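Local coordinates for D-3-phosphoglycerate dehydrogenase-related protein (Vibrio cholerae, PDB 4S1V) that probably catalyses the NAD-dependent interconversion of a D-2-hydroxyacid such as 3-phosphoglycerate and its 2-keto acid, as a D-isomer-specific 2-hydroxyacid dehydrogenase, at residues Q21-H26 against E306-F311; D27-N32 against K46-L51; L109-I114 against F169-L174; R148-W153 against Q160-F165; G246-V251 against A260-Y265. All coordinates share one frame; numbering follows the deposited sequence.

Contact 1: residues Q21-H26 against E306-F311; sequences QCLQGH and ENVVKF
L23 and V308 meet methyl to methyl, their side chains crossing at about a right angle, with L23 CD2 4.2 Å from V308 CG1. The V308 branch that does the touching stands anti to its backbone N (chi1 168°), which sends it off the helix flank toward the leucine. One residue further along the helix, V309 reaches two partners through a single methyl. V309 CG1 lies 3.7 Å from the carbonyl oxygen C22 O, and V309 CG1 is 4.2 Å from H26 NE2. The imidazole meets this methyl at a slant, and at that distance the contact is a loose van der Waals touch. No hydrogen bond joins the two segments.

The loop owes its shape to a type II beta turn from L23 to H26, with G25 at positive phi (76°). A weak backbone bond from H26 N to L23 O, 3.1 Å long, closes the turn and leaves L23 O at the edge of the H26 ring, in its plane. The ring itself is held through H26 ND1, which is hydrogen-bonded to M2 N; this bond probably helps to fix its rotation. Away from the loop, K310 NZ bridges to E306 OE2 at 2.8 Å, a salt bridge spanning one helical turn.

Helix 294-312, near the C terminus of the chain, thus runs beside the loop that leads from strand 3-6 into strand 27-30. V308 also rests on I4, L73 and S75, and F311 on L73 and T95, placing the helix against strands 3-6, 73-76 and 95-98.

Contact 2: residues D27-N32 against K46-L51; sequences DVTVFN and KPFEAL
F48 makes every close approach from segment 46-51, reaching T29 and F31 with the far end of its ring. The segment begins at K46, just past helix 38-45; K46 NZ is hydrogen-bonded to H67 O and K46 O to N70 ND2, pinning the turn to a neighbouring loop. P47 then leads the chain round to F48.

The phenyl group of F48 leaves its backbone with CG anti to the carbonyl carbon (chi1 -69°) and extends toward strand 27-30, crossing the T29 side chain at about a right angle. T29 OG1 sits at the ring edge, in its plane, 3.6 Å from F48 CZ, and T29 CB is almost as near at 3.7 Å. F31 comes from the opposite direction: F31 CE2 and F48 CE2 are 4.0 Å apart, and the F48 atom lies near the plane of the F31 ring, at its edge, so the two rings do not stack. T29 also serves the second phenylalanine, because T29 CG2 lies 3.7 Å above one F31 face, displaced toward the rim. F48 further engages K3 in a cation-pi interaction.

After it, E49 OE1 accepts a hydrogen bond from K3 N, and A50 and L51 enter strand 50-53, where L51 packs on A5 and L45.

Strand 3-6 runs between the two strands joined here, so the link through helix 38-45 is a beta-alpha-beta crossover that skips one strand. Together with the 2-1-3-4-5 strand order, this is the parallel, flavodoxin-like arrangement of the substrate-binding domain in D-2-hydroxyacid dehydrogenases.

Contact 3: residues L109-I114 against F169-L174; sequences LCWSLI and FGMPIL
W111, F169 and M171 form a buried aromatic and Met-aromatic cluster in the Rossmann-type NAD-binding domain, where helix 104-119 packs against the turn that joins helix 157-168 to strand 173-176. The turn is a Schellman motif, with G170 at positive phi (82°) ending helix 157-168.

The indole meets the phenyl ring edge to face: the five-membered ring of W111 and the F169 ring have centroids 4.8 Å apart and planes at 67°, a T-shaped pair. W111 NE1 stands 3.4 Å above one F169 face, offset toward the rim, and lies 3.5 Å from F169 CE1. Further along the same indole edge, W111 CZ2 comes within 4.0 Å of F169 CG.

This aromatic group reaches the subunit interface, since F169 also stacks on F165 of the second subunit. Within the chain, W111 meets F165 and touches L150 and I162, so the indole also packs on strand 150-153 and helix 157-168.

M171 approaches the six-membered ring of W111 from the edge. Its chain bends at the last torsion (chi3 78°), and the sulfur lies near the indole plane, M171 SD being 3.8 Å from W111 CH2.

Contact 4: residues R148-W153 against Q160-F165; sequences RTLGIW and QRIAQF
I152 drives its terminal methyl against the helix surface at A163, with I152 CD1 3.5 Å from A163 CB and 3.6 Å from A163 CA. The small alanine side chain lets the methyl come this near the helix backbone, as the CA distance indicates. The extended end of the isoleucine (chi2 165°) carries CD1 to this spot, and I162 CG2 is a looser neighbour of the same methyl.

Two residues earlier on the strand, L150 crosses I162 at about a right angle. L150 CD2 lies 4.0 Å from I162 CG2 and nearer still, 3.6 Å, to the carbonyl oxygen I162 O, so it touches backbone as well as side chain.

The strand and helix segments run antiparallel, their axes at 173° and 9.3 Å apart. G154 and G156 in the short link and G159 in the first turn of the helix are consistent with the GxGxxG pattern of dinucleotide-binding Rossmann folds; Q160 NE2 is hydrogen-bonded back to L155 O in the link.

Around this core, W111 of helix 104-119 packs on L150 and I162, while I173 of strand 173-176 touches L150, I152 and A163. Helix 157-168 is thereby laid over strands 150-153 and 173-176, the two strands it connects.

Contact 5: residues G246-V251 against A260-Y265; sequences GALYSV and AAVDVY
L248, in the first turn of helix 247-254, sets the helix against strand 259-262 by placing one methyl over each of two strand residues. L248 CD2 lies 3.7 Å from V262 CG1, the closer of the two contacts, and L248 CD1 lies 4.2 Å from A260 CB. The leucine and the valine slide past one another in opposite directions, so they meet flank to flank. L248 stretches away from the helix, its CG trans to the main-chain nitrogen (chi1 -175°), and its fork spans the strand residues. A260 and V262 both face the helix and A261 points away, the usual alternation of a beta strand, which puts A261 on L284 on the far side.

The helix and strand belong to the beta-alpha-beta unit made of strand 233-236, helix 247-254 and strand 259-262, within the parallel sheet of the Rossmann-type domain. L248 reaches F234 on the first of these strands as well, bridging the pair. G246 takes the N-cap position with positive phi (82°), and its carbonyl oxygen G246 O accepts a bond from S250 N at 3.1 Å.

Beyond the strand, D263 is gripped at both carboxylate oxygens, OD1 by L289 N and OD2 by G290 N, which fixes the rotation of the group. The outer face of the helix serves the assembly: Y249 OH is hydrogen-bonded to V30 O of the third subunit and S250 OG to T29 OG1 of that subunit, while the Y249 ring lies nearly parallel to F31 of the same neighbour.

In the fold
From the N terminus, contact 1 opens at residues 21-26 and closes only at 306-311, bringing the C-terminal helix back to the first domain and enclosing all the others. Contact 2, from 27-32 to 46-51, closes a short loop just after contact 1 opens and touches contact 1 through L23 CD1 and V28 CG2, 3.9 Å apart. In the NAD-binding domain contact 3 spans residues 109 to 174 and holds contact 4 within its loop; their centres are 5 Å apart and backbone bonds between neighbouring strands join them. Contact 5 follows in series on the same sheet, with L113 of contact 3 packing on V262 and D263. No loops cross, and contacts 1 and 5 lie about 40 Å apart, centre to centre.

Contact 1: residues Q21-H26 against E306-F311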
# COMPACT_ATOMS: atom_id res chain seq x y z
N GLN C 21 0.31 26.75 37.45
CA GLN C 21 0.71 27.86 38.33
C GLN C 21 0.10 27.76 39.72
O GLN C 21 0.66 28.30 40.68
CB GLN C 21 0.40 29.23 37.70
CG GLN C 21 1.53 29.77 36.83
CD GLN C 21 2.85 29.89 37.58
OE1 GLN C 21 2.93 30.49 38.66
NE2 GLN C 21 3.91 29.30 37.02
N CYS C 22 -1.03 27.07 39.82
CA CYS C 22 -1.69 26.77 41.10
C CYS C 22 -0.80 25.96 42.05
O CYS C 22 -1.12 25.83 43.23
CB CYS C 22 -3.01 26.02 40.87
SG CYS C 22 -4.26 26.94 39.95
N LEU C 23 0.29 25.40 41.53
CA LEU C 23 1.20 24.59 42.33
C LEU C 23 2.50 25.30 42.73
O LEU C 23 3.42 24.68 43.28
CB LEU C 23 1.52 23.27 41.63
CG LEU C 23 0.38 22.27 41.41
CD1 LEU C 23 0.94 21.05 40.70
CD2 LEU C 23 -0.30 21.88 42.71
N GLN C 24 2.57 26.60 42.46
CA GLN C 24 3.71 27.43 42.84
C GLN C 24 4.01 27.27 44.34
O GLN C 24 3.10 27.19 45.16
CB GLN C 24 3.44 28.89 42.49
CG GLN C 24 4.67 29.78 42.45
CD GLN C 24 4.34 31.25 42.67
OE1 GLN C 24 3.18 31.62 42.86
NE2 GLN C 24 5.37 32.09 42.65
N GLY C 25 5.30 27.22 44.68
CA GLY C 25 5.70 27.02 46.08
C GLY C 25 5.54 25.59 46.57
O GLY C 25 5.50 25.34 47.78
N HIS C 26 5.43 24.65 45.64
CA HIS C 26 5.48 23.22 45.95
C HIS C 26 6.56 22.59 45.14
O HIS C 26 6.99 23.14 44.12
CB HIS C 26 4.15 22.54 45.64
CG HIS C 26 3.06 22.83 46.64
ND1 HIS C 26 2.99 22.22 47.84
CD2 HIS C 26 1.95 23.69 46.57
CE1 HIS C 26 1.90 22.66 48.51
NE2 HIS C 26 1.27 23.56 47.73
N GLU C 306 -6.39 22.05 42.93
CA GLU C 306 -7.20 22.72 43.95
C GLU C 306 -7.31 21.82 45.18
O GLU C 306 -7.20 22.30 46.32
CB GLU C 306 -8.60 23.04 43.39
CG GLU C 306 -9.63 23.52 44.39
CD GLU C 306 -11.07 23.30 43.92
OE1 GLU C 306 -11.32 23.27 42.70
OE2 GLU C 306 -11.95 23.14 44.79
N ASN C 307 -7.51 20.53 44.96
CA ASN C 307 -7.62 19.57 46.06
C ASN C 307 -6.28 19.34 46.77
O ASN C 307 -6.24 19.13 47.98
CB ASN C 307 -8.23 18.26 45.57
CG ASN C 307 -9.72 18.38 45.33
OD1 ASN C 307 -10.41 19.18 45.96
ND2 ASN C 307 -10.23 17.56 44.41
N VAL C 308 -5.19 19.42 46.00
CA VAL C 308 -3.85 19.36 46.56
C VAL C 308 -3.64 20.51 47.56
O VAL C 308 -3.22 20.26 48.70
CB VAL C 308 -2.76 19.38 45.45
CG1 VAL C 308 -1.39 19.63 46.05
CG2 VAL C 308 -2.77 18.07 44.68
N VAL C 309 -3.96 21.73 47.15
CA VAL C 309 -3.78 22.91 48.02
C VAL C 309 -4.79 22.98 49.18
O VAL C 309 -4.50 23.57 50.23
CB VAL C 309 -3.71 24.25 47.23
CG1 VAL C 309 -2.55 24.22 46.24
CG2 VAL C 309 -5.02 24.55 46.52
N LYS C 310 -5.96 22.38 48.98
CA LYS C 310 -6.92 22.17 50.07
C LYS C 310 -6.37 21.19 51.11
O LYS C 310 -6.57 21.38 52.32
CB LYS C 310 -8.26 21.67 49.54
CG LYS C 310 -9.17 22.75 48.97
CD LYS C 310 -10.53 22.19 48.59
CE LYS C 310 -11.53 23.30 48.30
NZ LYS C 310 -12.68 22.81 47.48
N PHE C 311 -5.70 20.14 50.65
CA PHE C 311 -5.08 19.16 51.55
C PHE C 311 -3.91 19.78 52.30
O PHE C 311 -3.73 19.52 53.48
CB PHE C 311 -4.64 17.90 50.79
CG PHE C 311 -4.10 16.80 51.68
CD1 PHE C 311 -2.75 16.76 52.03
CD2 PHE C 311 -4.94 15.81 52.18
CE1 PHE C 311 -2.25 15.76 52.85
CE2 PHE C 311 -4.45 14.81 53.01
CZ PHE C 311 -3.11 14.78 53.34

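Contact 2: residues D27-N32 against K46-L51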
# COMPACT_ATOMS: atom_id res chain seq x y z
N ASP C 27 7.02 21.41 45.58
CA ASP C 27 8.03 20.65 44.85
C ASP C 27 7.36 19.60 43.95
O ASP C 27 6.91 18.55 44.42
CB ASP C 27 8.99 19.98 45.84
CG ASP C 27 10.26 19.47 45.17
OD1 ASP C 27 10.51 19.80 43.99
OD2 ASP C 27 11.01 18.74 45.85
N VAL C 28 7.30 19.90 42.65
CA VAL C 28 6.56 19.07 41.69
C VAL C 28 7.46 18.36 40.66
O VAL C 28 8.28 19.00 40.00
CB VAL C 28 5.50 19.91 40.92
CG1 VAL C 28 4.57 19.01 40.12
CG2 VAL C 28 4.69 20.78 41.88
N THR C 29 7.30 17.05 40.54
CA THR C 29 7.90 16.28 39.45
C THR C 29 6.80 15.67 38.57
O THR C 29 5.89 15.01 39.08
CB THR C 29 8.81 15.14 39.96
OG1 THR C 29 9.77 15.67 40.88
CG2 THR C 29 9.53 14.46 38.79
N VAL C 30 6.91 15.90 37.27
CA VAL C 30 5.99 15.34 36.29
C VAL C 30 6.67 14.22 35.51
O VAL C 30 7.66 14.46 34.80
CB VAL C 30 5.49 16.42 35.29
CG1 VAL C 30 4.41 15.83 34.39
CG2 VAL C 30 4.94 17.63 36.03
N PHE C 31 6.14 13.01 35.63
CA PHE C 31 6.66 11.88 34.88
C PHE C 31 5.94 11.72 33.55
O PHE C 31 4.77 12.10 33.42
CB PHE C 31 6.63 10.61 35.72
CG PHE C 31 7.57 10.66 36.90
CD1 PHE C 31 8.94 10.50 36.71
CD2 PHE C 31 7.08 10.89 38.18
CE1 PHE C 31 9.81 10.56 37.79
CE2 PHE C 31 7.95 10.95 39.26
CZ PHE C 31 9.32 10.79 39.06
N ASN C 32 6.65 11.18 32.55
CA ASN C 32 6.19 11.20 31.16
C ASN C 32 6.16 9.83 30.51
O ASN C 32 5.57 9.64 29.44
CB ASN C 32 7.06 12.15 30.32
CG ASN C 32 7.15 13.54 30.90
OD1 ASN C 32 8.25 14.10 31.01
ND2 ASN C 32 6.01 14.12 31.28
N LYS C 46 8.87 6.84 46.23
CA LYS C 46 9.16 6.85 47.67
C LYS C 46 9.12 8.23 48.34
O LYS C 46 8.41 8.39 49.34
CB LYS C 46 10.47 6.11 48.00
CG LYS C 46 10.27 4.62 48.22
CD LYS C 46 11.10 4.11 49.38
CE LYS C 46 10.98 2.59 49.51
NZ LYS C 46 9.63 2.11 49.91
N PRO C 47 9.85 9.23 47.80
CA PRO C 47 9.93 10.52 48.50
C PRO C 47 8.68 11.40 48.40
O PRO C 47 8.65 12.50 48.97
CB PRO C 47 11.11 11.22 47.81
CG PRO C 47 11.07 10.69 46.42
CD PRO C 47 10.65 9.25 46.55
N PHE C 48 7.65 10.94 47.69
CA PHE C 48 6.48 11.78 47.42
C PHE C 48 5.39 11.67 48.47
O PHE C 48 5.10 10.59 48.99
CB PHE C 48 5.94 11.54 46.02
CG PHE C 48 6.86 12.03 44.93
CD1 PHE C 48 6.97 13.39 44.67
CD2 PHE C 48 7.61 11.14 44.18
CE1 PHE C 48 7.82 13.85 43.68
CE2 PHE C 48 8.46 11.59 43.18
CZ PHE C 48 8.57 12.95 42.93
N GLU C 49 4.78 12.82 48.77
CA GLU C 49 3.72 12.93 49.77
C GLU C 49 2.32 13.01 49.13
O GLU C 49 1.32 12.70 49.79
CB GLU C 49 3.96 14.16 50.65
CG GLU C 49 5.26 14.09 51.46
CD GLU C 49 5.67 15.44 52.03
OE1 GLU C 49 6.19 16.28 51.27
OE2 GLU C 49 5.49 15.65 53.25
N ALA C 50 2.26 13.42 47.87
CA ALA C 50 1.02 13.44 47.10
C ALA C 50 1.26 12.95 45.69
O ALA C 50 2.28 13.27 45.08
CB ALA C 50 0.42 14.85 47.07
N LEU C 51 0.32 12.17 45.17
CA LEU C 51 0.31 11.77 43.76
C LEU C 51 -0.90 12.37 43.09
O LEU C 51 -2.00 12.34 43.64
CB LEU C 51 0.23 10.26 43.60
CG LEU C 51 1.26 9.31 44.19
CD1 LEU C 51 0.78 7.89 43.91
CD2 LEU C 51 2.65 9.55 43.61

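Contact 3: residues L109-I114 against F169-L174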
# COMPACT_ATOMS: atom_id res chain seq x y z
N LEU C 109 -14.29 14.11 20.16
CA LEU C 109 -13.31 13.12 19.69
C LEU C 109 -13.99 11.88 19.10
O LEU C 109 -13.58 11.40 18.04
CB LEU C 109 -12.34 12.74 20.82
CG LEU C 109 -11.13 11.82 20.57
CD1 LEU C 109 -11.54 10.34 20.53
CD2 LEU C 109 -10.33 12.20 19.33
N CYS C 110 -15.02 11.38 19.77
CA CYS C 110 -15.80 10.26 19.27
C CYS C 110 -16.30 10.58 17.86
O CYS C 110 -16.21 9.75 16.96
CB CYS C 110 -16.97 9.95 20.19
SG CYS C 110 -17.98 8.54 19.65
N TRP C 111 -16.80 11.80 17.68
CA TRP C 111 -17.31 12.21 16.38
C TRP C 111 -16.23 12.27 15.34
O TRP C 111 -16.43 11.88 14.18
CB TRP C 111 -18.05 13.54 16.46
CG TRP C 111 -19.09 13.60 15.37
CD1 TRP C 111 -19.11 14.43 14.26
CD2 TRP C 111 -20.26 12.72 15.22
NE1 TRP C 111 -20.20 14.16 13.47
CE2 TRP C 111 -20.93 13.15 13.99
CE3 TRP C 111 -20.80 11.68 15.98
CZ2 TRP C 111 -22.10 12.54 13.56
CZ3 TRP C 111 -21.98 11.08 15.52
CH2 TRP C 111 -22.61 11.50 14.34
N SER C 112 -15.07 12.77 15.74
CA SER C 112 -13.90 12.84 14.87
C SER C 112 -13.48 11.45 14.38
O SER C 112 -13.07 11.28 13.23
CB SER C 112 -12.74 13.52 15.59
OG SER C 112 -11.61 13.62 14.75
N LEU C 113 -13.58 10.46 15.27
CA LEU C 113 -13.26 9.07 14.93
C LEU C 113 -14.27 8.54 13.93
O LEU C 113 -13.91 7.89 12.95
CB LEU C 113 -13.27 8.18 16.19
CG LEU C 113 -12.28 8.38 17.34
CD1 LEU C 113 -12.04 7.06 18.07
CD2 LEU C 113 -10.95 8.95 16.88
N ILE C 114 -15.54 8.84 14.19
CA ILE C 114 -16.63 8.37 13.33
C ILE C 114 -16.47 8.91 11.91
O ILE C 114 -16.58 8.16 10.94
CB ILE C 114 -18.01 8.73 13.94
CG1 ILE C 114 -18.28 7.82 15.15
CG2 ILE C 114 -19.12 8.61 12.92
CD1 ILE C 114 -19.34 8.33 16.11
N PHE C 169 -26.26 15.92 11.36
CA PHE C 169 -25.70 15.26 10.19
C PHE C 169 -26.76 14.45 9.42
O PHE C 169 -26.44 13.83 8.42
CB PHE C 169 -24.50 14.37 10.58
CG PHE C 169 -23.19 15.10 10.64
CD1 PHE C 169 -22.93 16.03 11.66
CD2 PHE C 169 -22.21 14.87 9.68
CE1 PHE C 169 -21.73 16.71 11.71
CE2 PHE C 169 -20.99 15.55 9.73
CZ PHE C 169 -20.76 16.47 10.74
N GLY C 170 -28.00 14.45 9.90
CA GLY C 170 -29.11 13.81 9.16
C GLY C 170 -29.20 12.30 9.37
O GLY C 170 -29.61 11.56 8.47
N MET C 171 -28.81 11.86 10.56
CA MET C 171 -28.87 10.45 10.91
C MET C 171 -30.09 10.16 11.78
O MET C 171 -30.30 10.85 12.78
CB MET C 171 -27.59 10.01 11.64
CG MET C 171 -26.29 10.33 10.93
SD MET C 171 -24.85 9.68 11.81
CE MET C 171 -24.90 7.95 11.36
N PRO C 172 -30.89 9.14 11.42
CA PRO C 172 -31.85 8.64 12.41
C PRO C 172 -31.11 8.22 13.69
O PRO C 172 -29.98 7.71 13.62
CB PRO C 172 -32.46 7.40 11.74
CG PRO C 172 -32.25 7.60 10.27
CD PRO C 172 -31.00 8.44 10.12
N ILE C 173 -31.72 8.44 14.85
CA ILE C 173 -31.09 8.07 16.11
C ILE C 173 -31.85 6.91 16.73
O ILE C 173 -33.06 7.01 16.95
CB ILE C 173 -30.99 9.27 17.08
CG1 ILE C 173 -30.38 10.49 16.38
CG2 ILE C 173 -30.21 8.89 18.34
CD1 ILE C 173 -28.94 10.32 15.92
N LEU C 174 -31.14 5.81 16.98
CA LEU C 174 -31.70 4.63 17.64
C LEU C 174 -30.94 4.38 18.94
O LEU C 174 -29.71 4.32 18.94
CB LEU C 174 -31.60 3.40 16.73
CG LEU C 174 -32.22 2.09 17.22
CD1 LEU C 174 -33.75 2.16 17.26
CD2 LEU C 174 -31.77 0.92 16.36

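Contact 4: residues R148-W153 against Q160-F165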
# COMPACT_ATOMS: atom_id res chain seq x y z
N ARG C 148 -27.71 7.32 7.30
CA ARG C 148 -27.36 6.12 8.06
C ARG C 148 -27.88 6.19 9.49
O ARG C 148 -27.86 7.25 10.12
CB ARG C 148 -25.83 5.89 8.04
CG ARG C 148 -25.27 5.46 6.68
CD ARG C 148 -23.77 5.18 6.72
NE ARG C 148 -23.46 3.84 7.22
CZ ARG C 148 -22.25 3.27 7.22
NH1 ARG C 148 -21.19 3.92 6.77
NH2 ARG C 148 -22.11 2.05 7.70
N THR C 149 -28.37 5.06 10.02
CA THR C 149 -28.85 5.04 11.40
C THR C 149 -27.71 5.00 12.42
O THR C 149 -26.83 4.12 12.38
CB THR C 149 -29.84 3.88 11.67
OG1 THR C 149 -31.03 4.10 10.90
CG2 THR C 149 -30.22 3.83 13.15
N LEU C 150 -27.72 5.98 13.33
CA LEU C 150 -26.74 6.04 14.38
C LEU C 150 -27.29 5.34 15.61
O LEU C 150 -28.26 5.81 16.21
CB LEU C 150 -26.35 7.49 14.69
CG LEU C 150 -25.44 7.77 15.90
CD1 LEU C 150 -24.11 7.03 15.78
CD2 LEU C 150 -25.21 9.26 16.03
N GLY C 151 -26.66 4.24 16.00
CA GLY C 151 -27.04 3.53 17.21
C GLY C 151 -26.20 3.94 18.41
O GLY C 151 -24.98 3.88 18.37
N ILE C 152 -26.88 4.35 19.48
CA ILE C 152 -26.21 4.78 20.69
C ILE C 152 -26.63 3.88 21.85
O ILE C 152 -27.82 3.74 22.13
CB ILE C 152 -26.51 6.26 21.00
CG1 ILE C 152 -26.12 7.12 19.80
CG2 ILE C 152 -25.80 6.73 22.26
CD1 ILE C 152 -26.70 8.51 19.83
N TRP C 153 -25.64 3.22 22.46
CA TRP C 153 -25.87 2.46 23.68
C TRP C 153 -25.45 3.33 24.83
O TRP C 153 -24.26 3.57 25.02
CB TRP C 153 -25.07 1.16 23.67
CG TRP C 153 -25.48 0.16 24.73
CD1 TRP C 153 -26.04 0.43 25.99
CD2 TRP C 153 -25.36 -1.31 24.67
NE1 TRP C 153 -26.27 -0.74 26.68
CE2 TRP C 153 -25.89 -1.82 25.94
CE3 TRP C 153 -24.90 -2.22 23.73
CZ2 TRP C 153 -25.94 -3.17 26.23
CZ3 TRP C 153 -24.94 -3.58 24.03
CH2 TRP C 153 -25.46 -4.05 25.25
N GLN C 160 -25.69 11.74 24.72
CA GLN C 160 -26.63 12.78 24.27
C GLN C 160 -26.02 13.74 23.26
O GLN C 160 -26.69 14.17 22.32
CB GLN C 160 -27.17 13.58 25.45
CG GLN C 160 -28.34 12.93 26.17
CD GLN C 160 -28.70 13.63 27.46
OE1 GLN C 160 -29.04 14.81 27.46
NE2 GLN C 160 -28.65 12.89 28.57
N ARG C 161 -24.75 14.06 23.47
CA ARG C 161 -24.01 14.92 22.55
C ARG C 161 -23.78 14.26 21.20
O ARG C 161 -23.88 14.92 20.17
CB ARG C 161 -22.69 15.37 23.18
CG ARG C 161 -22.92 16.42 24.26
CD ARG C 161 -21.66 16.83 24.98
NE ARG C 161 -22.02 17.56 26.19
CZ ARG C 161 -22.09 18.88 26.29
NH1 ARG C 161 -21.80 19.66 25.26
NH2 ARG C 161 -22.45 19.43 27.44
N ILE C 162 -23.49 12.95 21.22
CA ILE C 162 -23.31 12.16 20.00
C ILE C 162 -24.61 12.13 19.18
O ILE C 162 -24.58 12.26 17.95
CB ILE C 162 -22.80 10.73 20.32
CG1 ILE C 162 -21.48 10.77 21.11
CG2 ILE C 162 -22.62 9.90 19.06
CD1 ILE C 162 -20.39 11.64 20.51
N ALA C 163 -25.74 11.95 19.87
CA ALA C 163 -27.07 12.00 19.25
C ALA C 163 -27.35 13.33 18.57
O ALA C 163 -27.83 13.35 17.44
CB ALA C 163 -28.15 11.70 20.28
N GLN C 164 -27.03 14.44 19.24
CA GLN C 164 -27.22 15.76 18.64
C GLN C 164 -26.35 15.92 17.40
O GLN C 164 -26.79 16.53 16.42
CB GLN C 164 -26.91 16.87 19.65
CG GLN C 164 -27.97 17.03 20.72
CD GLN C 164 -27.53 17.89 21.89
OE1 GLN C 164 -26.33 18.02 22.18
NE2 GLN C 164 -28.50 18.48 22.58
N PHE C 165 -25.14 15.36 17.44
CA PHE C 165 -24.25 15.38 16.29
C PHE C 165 -24.87 14.59 15.13
O PHE C 165 -24.99 15.11 14.04
CB PHE C 165 -22.83 14.83 16.61
CG PHE C 165 -22.07 15.63 17.67
CD1 PHE C 165 -22.36 16.98 17.93
CD2 PHE C 165 -21.03 15.03 18.39
CE1 PHE C 165 -21.65 17.70 18.89
CE2 PHE C 165 -20.32 15.74 19.35
CZ PHE C 165 -20.63 17.08 19.61

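Contact 5: residues G246-V251 against A260-Y265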
# COMPACT_ATOMS: atom_id res chain seq x y z
N GLY C 246 -11.47 -10.34 23.05
CA GLY C 246 -10.99 -10.80 21.75
C GLY C 246 -12.02 -10.76 20.63
O GLY C 246 -11.67 -10.89 19.45
N ALA C 247 -13.29 -10.57 20.99
CA ALA C 247 -14.38 -10.70 20.02
C ALA C 247 -14.32 -9.67 18.90
O ALA C 247 -14.56 -10.00 17.74
CB ALA C 247 -15.73 -10.65 20.73
N LEU C 248 -13.98 -8.42 19.24
CA LEU C 248 -13.88 -7.38 18.23
C LEU C 248 -12.81 -7.70 17.19
O LEU C 248 -13.06 -7.60 15.97
CB LEU C 248 -13.61 -5.99 18.83
CG LEU C 248 -13.60 -4.83 17.80
CD1 LEU C 248 -14.93 -4.67 17.07
CD2 LEU C 248 -13.19 -3.51 18.44
N TYR C 249 -11.61 -8.07 17.65
CA TYR C 249 -10.54 -8.41 16.72
C TYR C 249 -10.95 -9.57 15.81
O TYR C 249 -10.80 -9.49 14.60
CB TYR C 249 -9.20 -8.75 17.41
CG TYR C 249 -8.24 -9.32 16.39
CD1 TYR C 249 -7.56 -8.47 15.51
CD2 TYR C 249 -8.08 -10.70 16.23
CE1 TYR C 249 -6.72 -8.98 14.53
CE2 TYR C 249 -7.25 -11.22 15.24
CZ TYR C 249 -6.57 -10.35 14.40
OH TYR C 249 -5.74 -10.83 13.43
N SER C 250 -11.45 -10.64 16.41
CA SER C 250 -11.82 -11.84 15.66
C SER C 250 -12.80 -11.49 14.54
O SER C 250 -12.64 -11.95 13.40
CB SER C 250 -12.40 -12.90 16.59
OG SER C 250 -12.68 -14.10 15.88
N VAL C 251 -13.79 -10.65 14.85
CA VAL C 251 -14.86 -10.28 13.90
C VAL C 251 -14.38 -9.33 12.80
O VAL C 251 -14.69 -9.53 11.63
CB VAL C 251 -16.08 -9.68 14.64
CG1 VAL C 251 -17.07 -9.07 13.67
CG2 VAL C 251 -16.78 -10.75 15.47
N ALA C 260 -14.45 -0.61 12.20
CA ALA C 260 -14.50 -0.30 13.61
C ALA C 260 -13.63 0.92 13.88
O ALA C 260 -12.74 1.24 13.10
CB ALA C 260 -14.07 -1.49 14.46
N ALA C 261 -13.94 1.62 14.97
CA ALA C 261 -13.11 2.71 15.45
C ALA C 261 -13.06 2.60 16.97
O ALA C 261 -14.11 2.51 17.61
CB ALA C 261 -13.69 4.05 15.02
N VAL C 262 -11.86 2.56 17.53
CA VAL C 262 -11.69 2.44 18.98
C VAL C 262 -10.71 3.47 19.56
O VAL C 262 -9.73 3.84 18.91
CB VAL C 262 -11.29 1.00 19.42
CG1 VAL C 262 -12.44 0.03 19.19
CG2 VAL C 262 -10.03 0.53 18.70
N ASP C 263 -10.99 3.92 20.77
CA ASP C 263 -10.15 4.87 21.49
C ASP C 263 -9.51 4.16 22.68
O ASP C 263 -8.60 4.69 23.33
CB ASP C 263 -11.01 6.04 21.99
CG ASP C 263 -10.19 7.28 22.35
OD1 ASP C 263 -9.22 7.59 21.63
OD2 ASP C 263 -10.51 7.95 23.36
N VAL C 264 -9.99 2.96 22.95
CA VAL C 264 -9.76 2.27 24.21
C VAL C 264 -9.44 0.79 23.99
O VAL C 264 -9.86 0.20 22.99
CB VAL C 264 -10.98 2.43 25.15
CG1 VAL C 264 -11.10 3.87 25.63
CG2 VAL C 264 -12.26 1.99 24.46
N TYR C 265 -8.68 0.21 24.92
CA TYR C 265 -8.10 -1.13 24.76
C TYR C 265 -8.01 -1.85 26.10
O TYR C 265 -8.03 -1.21 27.16
CB TYR C 265 -6.70 -1.04 24.12
CG TYR C 265 -6.65 -0.11 22.92
CD1 TYR C 265 -6.43 1.26 23.10
CD2 TYR C 265 -6.87 -0.58 21.62
CE1 TYR C 265 -6.40 2.12 22.03
CE2 TYR C 265 -6.83 0.28 20.54
CZ TYR C 265 -6.60 1.63 20.76
OH TYR C 265 -6.56 2.50 19.70